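Local coordinates for ABC transporter, periplasmic solute-binding protein (Rhizobium meliloti, PDB 4WED) that probably captures a solute in the periplasm for an ABC importer, as relatives in solute-binding family 5 do for peptides or nickel, at residues Ala41-Ala46 against Arg229-Ala234; Gly47-Gln52 against Trp58-Leu63; Glu66-Tyr71 against Leu96-Gly101; Asn118-Met123 against Gln138-Val143; Ser129-Ser134 against Thr166-Phe171. All blocks are in the same frame, centred on the assembly; numbering follows the deposited sequence.

Four of the five contacts form a connected cluster, and interaction 1 touches it from one end. Interaction 1 meets interaction 2 where A46 CB lies 3.8 Å from I60 CG1. Interaction 2 holds D62, which with D515 binds sodium, and it is tied to interaction 5 twice: D62 OD1 and R170 NH1 form a salt bridge at 2.9 Å, and Q61 OE1 and R167 NH2 a probable hydrogen bond at 2.8 Å. Interactions 3 and 4 both reach the sheet of strands 82-88, 93-98, 147-152 and 137-144, and each packs on 166-171. The side chains of T169 and L68 are about 11 and 13 Å from the sodium ion.

Interaction 1: Ala41-Ala46 against Arg229-Ala234; sequences AIAKPA and RSRVAA
R231 reaches out from helix 228-237 to two alanine methyls at the end of strand 37-42, and these two points of touch make up the tight part of the contact. Its aliphatic portion packs first, with R231 CD 4.0 Å from A41 CB. Further out, the methyl of A43 lies over one face of the guanidinium group, where A43 CB is 3.7 Å from R231 NH1; A43 CA follows at 4.1 Å from the same nitrogen. The bend at chi3 (-69°) turns the chain after CD and sets this face against A43. The nearest CA atoms, those of A41 and R231, are 7.0 Å apart, so the two main chains are bridged by one long side chain. The remainder is loose: the buried area is just 122 Å², about half of it on R231. A43 is partly exposed, and K44 beyond it, pointing away, is exposed, as is A233 on the helix. Strand 37-42 is an outermost strand of its sheet, and R231 meets it just where the chain leaves that sheet. The guanidinium ends are occupied by backbone oxygens: NH2 donates to P250 O, NH1 to I225 O and more weakly to P226 O. The chemistry therefore implies a division of labour, in which the N-H groups of the buried guanidinium are used on loop carbonyls while one face and the CD methylene meet alanine methyls.

Interaction 2: Gly47-Gln52 against Trp58-Leu63; sequences GNLDPQ and WAIQDL. With NA (sodium ion), chain B.
The flat carboxamide of Q61 points its NE2 at the loop 47-52, where it donates a weak hydrogen bond to L49 O (3.5 Å, N-H...O angle 149°), while its OE1 accepts from R167. NE2 also lies 3.8 Å from P51 CA. Two more flat groups shape the loop from within. D50 N approaches the N48 amide oxygen OD1 at 3.0 Å, standing above the carbonyl plane by 52°, and Q52 N meets D50 OD1 on the anti side of the carboxylate, tilted out of its plane, at 3.1 Å. Each is an Asx turn; the two follow one another in the chain between strand 37-42 and helix 58-61, and the L49 carbonyl that Q61 meets lies within the first. Beside this polar touch L49 CD2 packs on I60 CG2 at 3.7 Å. The chi1 of I60 (-59°) places CG2 anti to the backbone N, on the side of the loop. On the helix, W58 stands edge-to-face with the rings of Y514 and W247. The D62 carboxylate binds sodium through both oxygens, OD2 at 2.3 Å and OD1 at 2.7 Å, and D515 with three waters completes the ligands found round the ion. D62 OD2 also accepts from M516 N.

Interaction 3: Glu66-Tyr71 against Leu96-Gly101; sequences EPLVKY and LTLREG
L68 meets L96 and L98 with one methyl each, and apolar packing is the only kind of interaction between the two segments. L68 CD1 lies 4.0 Å from L96 CD1, the two side chains crossing at about a right angle. L68 CD2 lies 3.8 Å from L98 CD2, where the approach is oblique. The forked end of L68 is thus shared between two residues that stand two apart on the same strand. With chi1 at -68° and chi2 at 167°, the L68 fork is carried out toward that strand, whereas its backbone stays well back: L68 CA and L98 CA are 8.0 Å apart. All three leucines are buried, and the contact covers 119 Å² in total. The polar bonds of both segments run to third parties. R99 NH2 donates to C80 O, and the E66 carboxylate accepts from Y210, W211 and T189. Backbone bonds link P67 with L81 and L68 with A82, which brings 66-71 alongside the start of strand 82-88. That strand in turn flanks strand 93-98 in the four-stranded antiparallel sheet, with strand 147-152 on the other side, while F171 from the loop after helix 159-162 packs on L68.

Interaction 4: Asn118-Met123 against Gln138-Val143; sequences NLERWM and QSLEVV
L140 carries the contact, with 65 of the 117 Å² buried between the segments, and it does so through a single methyl. L140 CD1 is approached by three residues of the 118-123 segment: L119 CB at 4.0 Å, M123 CE at 4.1 Å and E120 CG at 4.2 Å. The three atoms lie on one side of CD1, so the methyl rests over the group they form, at similar distance from each. L140 gets there because its CG is anti to the backbone N (chi1 -154°), in an extended side chain that spans the gap; even at their closest, E120 CA and L140 CA are 8.5 Å apart. The structural unit is a helix laid over an antiparallel sheet: helix 112-122 covers strand 137-144, an outermost strand of the four-stranded sheet. L140 and V142 both touch this helix, at K116 and, for V142, also at A112, as expected of alternate residues on one side of a strand. Just before L140, Q138 and S139 both face H151 on the paired strand 147-152, a classic beta bulge. E120 contributes a methylene while its carboxylate end lies at the exposed margin, the chain being extended beyond CG. L119, itself buried, points its CB toward the strand. Selenomethionine M123 crosses L140 at about a right angle, and its bend at chi3 (-50°) brings CE to the leucine methyl. M123 is tied to L119, whose carbonyl oxygen accepts from M123 N at 2.9 Å and from W122 N at 3.2 Å.

Interaction 5: Ser129-Ser134 against Thr166-Phe171; sequences SWMNCS and TRPTRF
The start of helix 132-135 faces a loop that contains a cis-proline, and the side chain at the N-cap position, selenomethionine M131, spans the gap between them. M131 SE lies 3.6 Å from P168 CD, and M131 CE is 3.8 Å from T169 CG2. The selenium and its methyl therefore touch successive residues of the loop. M131 and P168 run past one another in opposite directions, whereas M131 meets T169 at a slant. The side chain is straight through chi2 (-180°) and then bends at chi3 (96°), which swings CE off the proline and on to the threonine methyl. T169 presents CG2, the branch anti to its carbonyl carbon. Backbones stay far apart, with 9.8 Å between M131 CA and P168 CA, so the nearest atoms across the gap are side-chain atoms. On its own side M131 CG lies 3.5 Å above the plane of the W130 ring, offset toward the rim. W122 from helix 112-122 packs on both P168 and T169, and F128 touches P168 as well. The first turn of helix 132-135 is held by E162, whose carboxylate oxygens accept from N132 N and C133 N. The loop also receives a glycerol, probably from the crystallisation liquor, at the backbone N of T166 and R167. The arrangement is that of a carboxylate-held helix N-terminus, with the side chain at the N-cap position packed on a cis-proline loop.

Interaction 1: Ala41-Ala46 against Arg229-Ala234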
# COMPACT_ATOMS: atom_id res chain seq x y z
N ALA A 41 15.89 5.01 -12.35
CA ALA A 41 14.93 5.31 -13.39
C ALA A 41 13.68 5.89 -12.77
O ALA A 41 13.36 5.59 -11.65
CB ALA A 41 14.60 4.08 -14.20
N ILE A 42 13.02 6.77 -13.51
CA ILE A 42 11.66 7.19 -13.23
C ILE A 42 10.92 7.23 -14.57
O ILE A 42 11.51 7.52 -15.61
CB ILE A 42 11.59 8.56 -12.50
CG1 ILE A 42 12.29 9.67 -13.31
CG2 ILE A 42 12.20 8.45 -11.11
CD1 ILE A 42 12.16 11.06 -12.68
N ALA A 43 9.64 6.89 -14.53
CA ALA A 43 8.88 6.57 -15.72
C ALA A 43 8.34 7.81 -16.36
O ALA A 43 7.84 7.77 -17.49
CB ALA A 43 7.76 5.62 -15.38
N LYS A 44 8.46 8.93 -15.65
CA LYS A 44 8.02 10.21 -16.17
C LYS A 44 8.64 11.34 -15.35
O LYS A 44 9.14 11.08 -14.28
CB LYS A 44 6.50 10.30 -16.19
CG LYS A 44 5.84 10.19 -14.84
CD LYS A 44 4.38 10.52 -15.03
CE LYS A 44 3.52 10.18 -13.84
NZ LYS A 44 2.16 9.86 -14.33
N PRO A 45 8.68 12.59 -15.87
CA PRO A 45 9.30 13.68 -15.11
C PRO A 45 8.81 13.75 -13.64
O PRO A 45 7.67 13.39 -13.35
CB PRO A 45 8.87 14.92 -15.88
CG PRO A 45 8.71 14.43 -17.28
CD PRO A 45 8.13 13.05 -17.15
N ALA A 46 9.66 14.21 -12.73
CA ALA A 46 9.32 14.32 -11.31
C ALA A 46 8.08 15.17 -11.03
O ALA A 46 7.39 14.94 -10.05
CB ALA A 46 10.52 14.87 -10.54
N ARG A 229 10.57 -1.31 -21.76
CA ARG A 229 11.61 -1.97 -22.56
C ARG A 229 12.95 -1.24 -22.39
O ARG A 229 13.99 -1.87 -22.18
CB ARG A 229 11.22 -2.08 -24.04
N SER A 230 12.92 0.09 -22.47
CA SER A 230 14.13 0.92 -22.35
C SER A 230 14.79 0.79 -20.97
O SER A 230 16.00 0.71 -20.83
CB SER A 230 13.80 2.39 -22.59
OG SER A 230 13.40 2.63 -23.94
N ARG A 231 13.95 0.78 -19.95
CA ARG A 231 14.41 0.69 -18.57
C ARG A 231 15.26 -0.58 -18.33
O ARG A 231 16.36 -0.51 -17.78
CB ARG A 231 13.21 0.80 -17.64
CG ARG A 231 12.51 2.17 -17.77
CD ARG A 231 11.72 2.62 -16.55
NE ARG A 231 10.55 1.78 -16.33
CZ ARG A 231 9.34 1.96 -16.87
NH1 ARG A 231 9.08 2.98 -17.68
NH2 ARG A 231 8.37 1.11 -16.57
N VAL A 232 14.76 -1.70 -18.83
CA VAL A 232 15.48 -2.97 -18.79
C VAL A 232 16.85 -2.89 -19.48
O VAL A 232 17.87 -3.28 -18.91
CB VAL A 232 14.63 -4.09 -19.45
CG1 VAL A 232 15.43 -5.37 -19.66
CG2 VAL A 232 13.39 -4.37 -18.60
N ALA A 233 16.84 -2.37 -20.70
CA ALA A 233 18.07 -2.18 -21.48
C ALA A 233 19.07 -1.34 -20.73
O ALA A 233 20.25 -1.70 -20.64
CB ALA A 233 17.76 -1.53 -22.81
N ALA A 234 18.58 -0.23 -20.16
CA ALA A 234 19.45 0.77 -19.53
C ALA A 234 20.23 0.23 -18.33
O ALA A 234 21.36 0.65 -18.06
CB ALA A 234 18.66 1.99 -19.15

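Interaction 2: Gly47-Gln52 against Trp58-Leu63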
# COMPACT_ATOMS: atom_id res chain seq x y z
N GLY A 47 7.80 16.16 -11.88
CA GLY A 47 6.71 17.09 -11.65
C GLY A 47 7.05 18.21 -10.67
O GLY A 47 8.20 18.37 -10.23
N ASN A 48 6.05 19.02 -10.36
CA ASN A 48 6.16 20.09 -9.38
C ASN A 48 6.03 19.47 -7.99
O ASN A 48 5.07 18.75 -7.74
CB ASN A 48 5.06 21.14 -9.60
CG ASN A 48 4.75 21.97 -8.35
OD1 ASN A 48 5.56 22.12 -7.45
ND2 ASN A 48 3.55 22.54 -8.32
N LEU A 49 6.98 19.81 -7.11
CA LEU A 49 7.26 19.10 -5.86
C LEU A 49 6.56 19.67 -4.64
O LEU A 49 6.86 19.24 -3.52
CB LEU A 49 8.76 19.12 -5.60
CG LEU A 49 9.63 18.58 -6.74
CD1 LEU A 49 11.10 18.79 -6.43
CD2 LEU A 49 9.38 17.10 -6.96
N ASP A 50 5.67 20.64 -4.85
CA ASP A 50 4.90 21.28 -3.78
C ASP A 50 4.44 20.19 -2.79
O ASP A 50 3.60 19.36 -3.14
CB ASP A 50 3.70 22.02 -4.38
CG ASP A 50 3.02 22.95 -3.40
OD1 ASP A 50 3.08 22.67 -2.19
OD2 ASP A 50 2.41 23.97 -3.85
N PRO A 51 5.00 20.17 -1.58
CA PRO A 51 4.72 19.06 -0.65
C PRO A 51 3.30 19.07 -0.13
O PRO A 51 2.88 18.13 0.54
CB PRO A 51 5.72 19.29 0.49
CG PRO A 51 6.01 20.74 0.48
CD PRO A 51 5.88 21.20 -0.97
N GLN A 52 2.57 20.14 -0.42
CA GLN A 52 1.13 20.20 -0.13
C GLN A 52 0.27 20.27 -1.39
O GLN A 52 -0.84 20.75 -1.34
CB GLN A 52 0.82 21.38 0.81
CG GLN A 52 1.30 21.14 2.24
CD GLN A 52 2.74 21.50 2.47
OE1 GLN A 52 3.23 22.50 1.96
NE2 GLN A 52 3.43 20.70 3.30
N TRP A 58 5.83 10.85 -5.73
CA TRP A 58 6.01 10.81 -4.26
C TRP A 58 7.44 10.47 -3.85
O TRP A 58 8.03 11.14 -3.02
CB TRP A 58 5.05 9.82 -3.62
CG TRP A 58 3.59 10.14 -3.83
CD1 TRP A 58 2.82 10.95 -3.08
CD2 TRP A 58 2.73 9.60 -4.85
NE1 TRP A 58 1.53 10.99 -3.57
CE2 TRP A 58 1.45 10.16 -4.65
CE3 TRP A 58 2.93 8.70 -5.91
CZ2 TRP A 58 0.37 9.87 -5.47
CZ3 TRP A 58 1.86 8.40 -6.74
CH2 TRP A 58 0.58 8.99 -6.52
N ALA A 59 8.00 9.43 -4.45
CA ALA A 59 9.34 9.02 -4.11
C ALA A 59 10.39 10.12 -4.25
O ALA A 59 11.40 10.11 -3.57
CB ALA A 59 9.71 7.82 -4.96
N ILE A 60 10.14 11.08 -5.11
CA ILE A 60 11.08 12.21 -5.29
C ILE A 60 10.97 13.16 -4.14
O ILE A 60 11.99 13.60 -3.62
CB ILE A 60 10.77 13.04 -6.55
CG1 ILE A 60 10.83 12.17 -7.82
CG2 ILE A 60 11.74 14.20 -6.71
CD1 ILE A 60 12.16 11.47 -8.08
N GLN A 61 9.75 13.41 -3.71
CA GLN A 61 9.46 14.26 -2.56
C GLN A 61 10.11 13.67 -1.33
O GLN A 61 10.62 14.38 -0.49
CB GLN A 61 7.96 14.39 -2.36
CG GLN A 61 7.33 15.48 -3.17
CD GLN A 61 5.87 15.26 -3.43
OE1 GLN A 61 5.46 14.18 -3.77
NE2 GLN A 61 5.09 16.29 -3.26
N ASP A 62 10.12 12.36 -1.27
CA ASP A 62 10.69 11.64 -0.15
C ASP A 62 12.18 11.87 -0.02
O ASP A 62 12.75 11.63 1.02
CB ASP A 62 10.36 10.17 -0.26
CG ASP A 62 10.85 9.38 0.89
OD1 ASP A 62 10.65 9.76 2.04
OD2 ASP A 62 11.45 8.35 0.64
N LEU A 63 12.80 12.31 -1.10
CA LEU A 63 14.22 12.66 -1.10
C LEU A 63 14.67 13.81 -0.22
O LEU A 63 15.73 13.78 0.33
CB LEU A 63 14.67 12.93 -2.53
CG LEU A 63 14.74 11.68 -3.36
CD1 LEU A 63 14.92 12.06 -4.81
CD2 LEU A 63 15.91 10.85 -2.86
NA NA B . 11.59 7.33 2.75
O HOH W 1 9.94 8.34 4.43
O HOH W 2 13.08 5.88 1.46
O HOH W 3 12.85 8.97 3.00

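Interaction 3: Glu66-Tyr71 against Leu96-Gly101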
# COMPACT_ATOMS: atom_id res chain seq x y z
N GLU A 66 10.74 15.57 4.84
CA GLU A 66 10.65 14.64 5.95
C GLU A 66 9.40 14.85 6.74
O GLU A 66 8.90 15.97 6.83
CB GLU A 66 11.86 14.74 6.85
CG GLU A 66 13.08 14.02 6.30
CD GLU A 66 14.29 14.13 7.20
OE1 GLU A 66 14.52 15.28 7.65
OE2 GLU A 66 15.02 13.10 7.44
N PRO A 67 8.85 13.76 7.29
CA PRO A 67 7.69 13.86 8.18
C PRO A 67 8.08 13.94 9.67
O PRO A 67 9.25 13.79 10.05
CB PRO A 67 6.98 12.53 7.94
CG PRO A 67 8.14 11.58 7.78
CD PRO A 67 9.24 12.36 7.07
N LEU A 68 7.06 14.13 10.51
CA LEU A 68 7.25 14.04 11.93
C LEU A 68 7.66 12.62 12.34
O LEU A 68 8.59 12.44 13.14
CB LEU A 68 5.92 14.37 12.63
CG LEU A 68 5.51 15.83 12.49
CD1 LEU A 68 4.06 15.98 12.91
CD2 LEU A 68 6.40 16.72 13.33
N VAL A 69 6.93 11.64 11.82
CA VAL A 69 7.21 10.23 12.10
C VAL A 69 7.26 9.51 10.78
O VAL A 69 6.62 9.93 9.82
CB VAL A 69 6.12 9.57 12.97
CG1 VAL A 69 6.11 10.18 14.35
CG2 VAL A 69 4.72 9.69 12.38
N LYS A 70 8.07 8.46 10.76
CA LYS A 70 8.27 7.64 9.59
C LYS A 70 7.50 6.33 9.75
O LYS A 70 7.36 5.75 10.87
CB LYS A 70 9.76 7.37 9.36
CG LYS A 70 10.41 8.30 8.33
N TYR A 71 7.00 5.88 8.61
CA TYR A 71 6.39 4.57 8.45
C TYR A 71 7.48 3.56 8.22
O TYR A 71 8.03 3.50 7.15
CB TYR A 71 5.41 4.55 7.32
CG TYR A 71 4.60 3.26 7.14
CD1 TYR A 71 5.13 2.11 6.54
CD2 TYR A 71 3.28 3.23 7.49
CE1 TYR A 71 4.34 0.96 6.35
CE2 TYR A 71 2.49 2.10 7.32
CZ TYR A 71 3.02 0.97 6.75
OH TYR A 71 2.17 -0.09 6.60
N LEU A 96 3.62 16.58 20.90
CA LEU A 96 4.79 16.30 20.04
C LEU A 96 6.03 17.01 20.59
O LEU A 96 6.05 18.23 20.84
CB LEU A 96 4.55 16.80 18.62
CG LEU A 96 3.42 16.12 17.84
CD1 LEU A 96 3.04 16.98 16.64
CD2 LEU A 96 3.85 14.73 17.37
N THR A 97 7.08 16.22 20.75
CA THR A 97 8.38 16.76 21.04
C THR A 97 9.22 16.80 19.75
O THR A 97 9.48 15.79 19.16
CB THR A 97 9.05 15.91 22.12
OG1 THR A 97 8.29 16.06 23.32
CG2 THR A 97 10.47 16.38 22.37
N LEU A 98 9.62 17.99 19.32
CA LEU A 98 10.36 18.14 18.07
C LEU A 98 11.87 17.89 18.29
O LEU A 98 12.41 18.15 19.38
CB LEU A 98 10.10 19.52 17.44
CG LEU A 98 8.62 19.79 17.07
CD1 LEU A 98 8.39 21.20 16.60
CD2 LEU A 98 8.11 18.83 15.99
N ARG A 99 12.52 17.35 17.25
CA ARG A 99 13.96 17.11 17.27
C ARG A 99 14.69 18.44 17.23
O ARG A 99 14.39 19.24 16.37
CB ARG A 99 14.39 16.27 16.07
CG ARG A 99 15.88 15.93 16.11
CD ARG A 99 16.29 15.04 14.95
NE ARG A 99 15.37 13.90 14.80
CZ ARG A 99 15.46 12.74 15.46
NH1 ARG A 99 16.44 12.53 16.32
NH2 ARG A 99 14.56 11.80 15.26
N GLU A 100 15.63 18.65 18.15
CA GLU A 100 16.48 19.85 18.23
C GLU A 100 17.65 19.71 17.25
O GLU A 100 18.01 18.61 16.88
CB GLU A 100 17.01 20.05 19.67
N GLY A 101 18.19 20.85 16.80
CA GLY A 101 19.39 20.86 15.96
C GLY A 101 19.15 20.51 14.50
O GLY A 101 20.05 20.07 13.79

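Interaction 4: Asn118-Met123 against Gln138-Val143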
# COMPACT_ATOMS: atom_id res chain seq x y z
N ASN A 118 3.83 25.14 8.70
CA ASN A 118 3.57 24.06 7.74
C ASN A 118 2.25 23.38 7.95
O ASN A 118 1.46 23.23 7.03
CB ASN A 118 4.65 22.98 7.84
CG ASN A 118 5.85 23.27 6.97
OD1 ASN A 118 5.79 23.08 5.76
ND2 ASN A 118 6.93 23.73 7.57
N LEU A 119 2.03 22.94 9.18
CA LEU A 119 0.80 22.29 9.52
C LEU A 119 -0.39 23.16 9.21
O LEU A 119 -1.39 22.68 8.70
CB LEU A 119 0.86 21.97 10.99
CG LEU A 119 1.79 20.80 11.25
CD1 LEU A 119 1.78 20.49 12.73
CD2 LEU A 119 1.45 19.54 10.45
N GLU A 120 -0.27 24.44 9.50
CA GLU A 120 -1.33 25.39 9.17
C GLU A 120 -1.56 25.55 7.66
O GLU A 120 -2.60 26.03 7.24
CB GLU A 120 -1.03 26.75 9.78
CG GLU A 120 -1.31 26.83 11.27
CD GLU A 120 -0.96 28.20 11.84
OE1 GLU A 120 -0.29 28.99 11.12
OE2 GLU A 120 -1.36 28.48 13.00
N ARG A 121 -0.58 25.15 6.86
CA ARG A 121 -0.71 25.23 5.42
C ARG A 121 -1.64 24.16 4.87
O ARG A 121 -2.20 24.34 3.79
CB ARG A 121 0.65 25.13 4.73
CG ARG A 121 1.38 26.46 4.67
CD ARG A 121 2.85 26.26 4.32
NE ARG A 121 3.29 27.03 3.15
CZ ARG A 121 2.95 26.76 1.89
NH1 ARG A 121 2.13 25.75 1.61
NH2 ARG A 121 3.42 27.49 0.91
N TRP A 122 -1.82 23.05 5.57
CA TRP A 122 -2.65 21.96 4.99
C TRP A 122 -3.75 21.41 5.88
O TRP A 122 -4.74 20.89 5.37
CB TRP A 122 -1.77 20.79 4.48
CG TRP A 122 -0.98 20.11 5.56
CD1 TRP A 122 0.31 20.42 5.98
CD2 TRP A 122 -1.40 19.00 6.32
NE1 TRP A 122 0.69 19.56 6.99
CE2 TRP A 122 -0.34 18.67 7.21
CE3 TRP A 122 -2.57 18.24 6.34
CZ2 TRP A 122 -0.43 17.62 8.13
CZ3 TRP A 122 -2.66 17.18 7.25
CH2 TRP A 122 -1.59 16.88 8.14
N MSE A 123 -3.60 21.53 7.18
CA MSE A 123 -4.54 20.88 8.07
C MSE A 123 -5.82 21.65 8.27
O MSE A 123 -5.82 22.79 8.73
CB MSE A 123 -3.94 20.74 9.43
CG MSE A 123 -3.28 19.38 9.50
SE MSE A 123 -2.82 18.96 11.39
CE MSE A 123 -1.93 20.67 11.68
N GLN A 138 -8.95 20.46 15.19
CA GLN A 138 -9.63 21.51 15.92
C GLN A 138 -8.72 22.71 16.09
O GLN A 138 -9.11 23.81 15.72
CB GLN A 138 -10.10 21.02 17.30
CG GLN A 138 -11.10 21.91 18.02
CD GLN A 138 -12.55 21.47 17.80
OE1 GLN A 138 -13.22 20.95 18.71
NE2 GLN A 138 -13.03 21.65 16.57
N SER A 139 -7.53 22.52 16.66
CA SER A 139 -6.58 23.63 16.91
C SER A 139 -5.15 23.15 17.20
O SER A 139 -4.90 21.96 17.31
CB SER A 139 -7.05 24.56 18.05
N LEU A 140 -4.26 24.12 17.37
CA LEU A 140 -2.83 23.89 17.37
C LEU A 140 -2.10 24.86 18.31
O LEU A 140 -1.88 26.02 17.94
CB LEU A 140 -2.36 24.11 15.95
CG LEU A 140 -1.11 23.39 15.51
CD1 LEU A 140 -0.79 23.81 14.08
CD2 LEU A 140 0.05 23.68 16.45
N GLU A 141 -1.70 24.40 19.50
CA GLU A 141 -0.97 25.27 20.42
C GLU A 141 0.53 24.97 20.47
O GLU A 141 0.95 23.90 20.81
CB GLU A 141 -1.56 25.24 21.83
CG GLU A 141 -1.36 23.95 22.59
N VAL A 142 1.33 25.97 20.13
CA VAL A 142 2.76 25.97 20.43
C VAL A 142 2.98 26.16 21.95
O VAL A 142 2.30 26.95 22.60
CB VAL A 142 3.49 27.08 19.65
CG1 VAL A 142 4.99 27.10 19.97
CG2 VAL A 142 3.26 26.88 18.16
N VAL A 143 3.92 25.40 22.50
CA VAL A 143 4.20 25.40 23.92
C VAL A 143 5.59 25.94 24.11
O VAL A 143 5.78 26.89 24.86
CB VAL A 143 4.06 24.00 24.55
CG1 VAL A 143 4.60 23.96 25.98
CG2 VAL A 143 2.59 23.57 24.54

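Interaction 5: Ser129-Ser134 against Thr166-Phe171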
# COMPACT_ATOMS: atom_id res chain seq x y z
N SER A 129 -9.70 16.83 3.23
CA SER A 129 -10.73 16.25 4.11
C SER A 129 -10.71 14.71 4.10
O SER A 129 -11.17 14.08 5.06
CB SER A 129 -12.12 16.78 3.75
OG SER A 129 -12.41 16.59 2.37
N TRP A 130 -10.14 14.10 3.05
CA TRP A 130 -10.02 12.62 2.95
C TRP A 130 -9.10 12.02 4.02
O TRP A 130 -9.13 10.83 4.29
CB TRP A 130 -9.57 12.16 1.55
CG TRP A 130 -8.20 12.63 1.18
CD1 TRP A 130 -7.88 13.82 0.59
CD2 TRP A 130 -6.96 11.94 1.39
NE1 TRP A 130 -6.53 13.91 0.43
CE2 TRP A 130 -5.94 12.78 0.92
CE3 TRP A 130 -6.62 10.69 1.94
CZ2 TRP A 130 -4.61 12.41 0.96
CZ3 TRP A 130 -5.31 10.33 1.99
CH2 TRP A 130 -4.30 11.18 1.50
N MSE A 131 -8.35 12.88 4.69
CA MSE A 131 -7.49 12.45 5.73
C MSE A 131 -8.08 12.82 7.04
O MSE A 131 -8.49 13.97 7.24
CB MSE A 131 -6.21 13.21 5.61
CG MSE A 131 -5.19 12.33 4.95
SE MSE A 131 -3.66 13.50 4.92
CE MSE A 131 -2.73 12.91 6.53
N ASN A 132 -8.13 11.86 7.94
CA ASN A 132 -8.80 12.04 9.21
C ASN A 132 -8.20 13.13 10.10
O ASN A 132 -8.94 13.81 10.79
CB ASN A 132 -8.93 10.70 9.92
CG ASN A 132 -10.00 9.84 9.29
OD1 ASN A 132 -11.10 10.33 9.02
ND2 ASN A 132 -9.69 8.59 8.99
N CYS A 133 -6.88 13.32 10.07
CA CYS A 133 -6.26 14.31 10.94
C CYS A 133 -6.53 15.71 10.45
O CYS A 133 -6.78 16.56 11.27
CB CYS A 133 -4.77 14.09 11.18
SG CYS A 133 -3.78 14.13 9.72
N SER A 134 -6.54 15.94 9.15
CA SER A 134 -6.94 17.25 8.64
C SER A 134 -8.42 17.54 8.94
O SER A 134 -8.76 18.56 9.49
CB SER A 134 -6.74 17.33 7.12
OG SER A 134 -7.28 18.57 6.65
N THR A 166 3.79 10.87 2.55
CA THR A 166 4.74 11.60 1.73
C THR A 166 4.16 13.00 1.61
O THR A 166 4.85 13.95 1.79
CB THR A 166 5.01 10.94 0.36
OG1 THR A 166 5.73 9.70 0.56
CG2 THR A 166 5.89 11.85 -0.55
N ARG A 167 2.87 13.10 1.35
CA ARG A 167 2.21 14.40 1.30
C ARG A 167 0.83 14.25 1.90
O ARG A 167 0.27 13.17 1.84
CB ARG A 167 2.09 14.86 -0.15
CG ARG A 167 1.27 13.91 -0.99
CD ARG A 167 0.89 14.53 -2.32
NE ARG A 167 2.00 14.48 -3.25
CZ ARG A 167 1.94 13.98 -4.47
NH1 ARG A 167 0.81 13.49 -4.94
NH2 ARG A 167 3.01 13.98 -5.22
N PRO A 168 0.26 15.31 2.47
CA PRO A 168 0.82 16.66 2.58
C PRO A 168 1.54 16.95 3.89
O PRO A 168 1.79 18.10 4.23
CB PRO A 168 -0.44 17.51 2.56
CG PRO A 168 -1.39 16.72 3.37
CD PRO A 168 -1.12 15.28 3.00
N THR A 169 1.94 15.91 4.57
CA THR A 169 2.37 16.01 5.95
C THR A 169 3.81 16.41 6.22
O THR A 169 4.30 16.19 7.34
CB THR A 169 2.17 14.64 6.59
OG1 THR A 169 2.71 13.64 5.70
CG2 THR A 169 0.71 14.41 6.75
N ARG A 170 4.51 16.96 5.24
CA ARG A 170 5.94 17.18 5.42
C ARG A 170 6.30 18.64 5.40
O ARG A 170 5.45 19.46 5.11
CB ARG A 170 6.74 16.34 4.43
CG ARG A 170 6.28 14.89 4.49
CD ARG A 170 7.30 13.94 3.91
NE ARG A 170 6.91 12.57 4.11
CZ ARG A 170 7.68 11.52 3.79
NH1 ARG A 170 8.88 11.71 3.23
NH2 ARG A 170 7.24 10.28 4.01
N PHE A 171 7.57 18.93 5.69
CA PHE A 171 8.04 20.24 6.14
C PHE A 171 8.96 21.03 5.20
O PHE A 171 10.11 20.62 4.85
CB PHE A 171 8.63 20.07 7.54
CG PHE A 171 7.61 19.61 8.53
CD1 PHE A 171 7.32 18.25 8.66
CD2 PHE A 171 6.85 20.53 9.27
CE1 PHE A 171 6.35 17.81 9.54
CE2 PHE A 171 5.86 20.09 10.14
CZ PHE A 171 5.60 18.72 10.27